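Local coordinates for protein phosphopantetheine adenylyltransferase (Archaeoglobus fulgidus, PDB 3DO8) that probably transfers an adenylyl group reversibly from ATP to 4'-phosphopantetheine, giving dephospho-CoA and pyrophosphate in coenzyme A biosynthesis, at residues I33-D38 with A52-N57. Sequence-based numbering, arbitrary orientation.
Sequences IGVTSD and AIRAEN
Val-35 and Ala-55 mark the nearest backbone approach, CA to CA 6.3 Å. Here strand 33-36 and helix 52-57 run roughly antiparallel at 151°, with their axes 8.7 Å apart. This is helix-on-strand packing in a Rossmann-like nucleotidyltransferase fold, whose five-stranded parallel sheet has strand 31-36 between strands 71-75 and 3-7, and it illustrates how one arginine can tie a helix to the C-terminal end of a strand. Arg-54 leaves the helix toward the strand, and its chain bends at chi3 (-74°), which swings NE out of line with the extended CB-CG-CD part. End-on, NH1 and NH2 both grip the carbonyl oxygen of Thr-36; Arg-54 NH2 to Thr-36 O is 2.9 Å. That oxygen lies close to the guanidinium plane, at its edge. NH1 also makes a weak bond to Thr-36 OG1, a hydroxyl that pairs with Thr-8 as well. Beyond the strand, where Ser-37 caps helix 38-44 through Met-40 N, Asp-38 OD1 forms a salt bridge with Arg-54 NH2 at 3.1 Å while accepting from Phe-51 N; the carboxylate and guanidinium planes are turned 54° apart. With Leu-49 O taking NE and Thr-8 O taking NH1, each guanidinium nitrogen has an acceptor, which suits a buried charge. A leucine in place of Arg-54 would probably leave Thr-36 O without its two donors and Asp-38 without this charged mate. Next to the polar group, Val-35 points toward the helix and shares Ile-72 with Ala-55. Its CG1, anti to the backbone N, reaches within 3.4 Å of Arg-54 NH1.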
loop_
_atom_site.group_PDB
_atom_site.type_symbol
_atom_site.label_atom_id
_atom_site.label_comp_id
_atom_site.label_asym_id
_atom_site.label_seq_id
_atom_site.Cartn_x
_atom_site.Cartn_y
_atom_site.Cartn_z
ATOM N N ILE A 33 -3.254 -15.497 0.521
ATOM C CA ILE A 33 -2.394 -15.307 1.658
ATOM C C ILE A 33 -1.500 -16.541 1.805
ATOM O O ILE A 33 -1.998 -17.644 2.051
ATOM C CB ILE A 33 -3.179 -15.083 2.987
ATOM C CG1 ILE A 33 -4.162 -13.903 2.846
ATOM C CG2 ILE A 33 -2.188 -14.851 4.114
ATOM C CD1 ILE A 33 -4.912 -13.584 4.141
ATOM N N GLY A 34 -0.199 -16.346 1.642
ATOM C CA GLY A 34 0.765 -17.395 1.858
ATOM C C GLY A 34 1.126 -17.429 3.323
ATOM O O GLY A 34 1.389 -16.372 3.931
ATOM N N VAL A 35 1.146 -18.636 3.887
ATOM C CA VAL A 35 1.609 -18.837 5.254
ATOM C C VAL A 35 2.808 -19.801 5.193
ATOM O O VAL A 35 2.730 -20.879 4.578
ATOM C CB VAL A 35 0.454 -19.366 6.122
ATOM C CG1 VAL A 35 0.972 -19.762 7.519
ATOM C CG2 VAL A 35 -0.676 -18.305 6.169
ATOM N N THR A 36 3.912 -19.418 5.829
ATOM C CA THR A 36 5.143 -20.197 5.738
ATOM C C THR A 36 4.966 -21.597 6.332
ATOM O O THR A 36 4.320 -21.783 7.369
ATOM C CB THR A 36 6.297 -19.489 6.465
ATOM O OG1 THR A 36 5.886 -19.164 7.789
ATOM C CG2 THR A 36 6.727 -18.213 5.739
ATOM N N SER A 37 5.570 -22.585 5.688
ATOM C CA SER A 37 5.682 -23.918 6.275
ATOM C C SER A 37 6.455 -23.858 7.609
ATOM O O SER A 37 7.186 -22.888 7.882
ATOM C CB SER A 37 6.426 -24.822 5.283
ATOM O OG SER A 37 7.781 -24.436 5.266
ATOM N N ASP A 38 6.330 -24.900 8.425
ATOM C CA ASP A 38 7.101 -24.975 9.679
ATOM C C ASP A 38 8.609 -24.834 9.425
ATOM O O ASP A 38 9.308 -24.124 10.143
ATOM C CB ASP A 38 6.828 -26.300 10.388
ATOM C CG ASP A 38 5.425 -26.398 10.931
ATOM O OD1 ASP A 38 4.728 -25.370 10.943
ATOM O OD2 ASP A 38 5.012 -27.507 11.325
ATOM N N ALA A 52 -0.677 -25.394 10.522
ATOM C CA ALA A 52 -2.126 -25.498 10.580
ATOM C C ALA A 52 -2.743 -24.491 11.556
ATOM O O ALA A 52 -3.806 -23.924 11.284
ATOM C CB ALA A 52 -2.563 -26.953 10.923
ATOM N N ILE A 53 -2.066 -24.257 12.684
ATOM C CA ILE A 53 -2.587 -23.341 13.702
ATOM C C ILE A 53 -2.445 -21.889 13.221
ATOM O O ILE A 53 -3.375 -21.093 13.343
ATOM C CB ILE A 53 -1.858 -23.543 15.048
ATOM C CG1 ILE A 53 -2.175 -24.926 15.617
ATOM C CG2 ILE A 53 -2.184 -22.429 16.039
ATOM C CD1 ILE A 53 -3.605 -25.173 15.960
ATOM N N ARG A 54 -1.289 -21.551 12.655
ATOM C CA ARG A 54 -1.063 -20.206 12.103
ATOM C C ARG A 54 -2.050 -19.885 10.962
ATOM O O ARG A 54 -2.646 -18.807 10.923
ATOM C CB ARG A 54 0.401 -20.032 11.674
ATOM C CG ARG A 54 1.343 -20.089 12.873
ATOM C CD ARG A 54 2.807 -19.928 12.507
ATOM N NE ARG A 54 3.372 -21.103 11.869
ATOM C CZ ARG A 54 3.731 -21.201 10.598
ATOM N NH1 ARG A 54 3.562 -20.199 9.744
ATOM N NH2 ARG A 54 4.261 -22.350 10.189
ATOM N N ALA A 55 -2.227 -20.827 10.051
ATOM C CA ALA A 55 -3.202 -20.670 8.962
ATOM C C ALA A 55 -4.613 -20.462 9.514
ATOM O O ALA A 55 -5.324 -19.573 9.059
ATOM C CB ALA A 55 -3.155 -21.868 7.994
ATOM N N GLU A 56 -5.017 -21.259 10.504
ATOM C CA GLU A 56 -6.358 -21.094 11.093
ATOM C C GLU A 56 -6.509 -19.771 11.822
ATOM O O GLU A 56 -7.560 -19.130 11.765
ATOM C CB GLU A 56 -6.712 -22.273 12.021
ATOM C CG GLU A 56 -7.071 -23.554 11.296
ATOM C CD GLU A 56 -8.257 -23.390 10.318
ATOM O OE1 GLU A 56 -9.289 -22.749 10.684
ATOM O OE2 GLU A 56 -8.148 -23.900 9.185
ATOM N N ASN A 57 -5.442 -19.328 12.480
ATOM C CA ASN A 57 -5.475 -18.021 13.131
ATOM C C ASN A 57 -5.742 -16.907 12.134
ATOM O O ASN A 57 -6.542 -16.000 12.387
ATOM C CB ASN A 57 -4.200 -17.749 13.918
ATOM C CG ASN A 57 -4.083 -18.632 15.167
ATOM O OD1 ASN A 57 -5.082 -19.237 15.619
ATOM N ND2 ASN A 57 -2.852 -18.728 15.730
#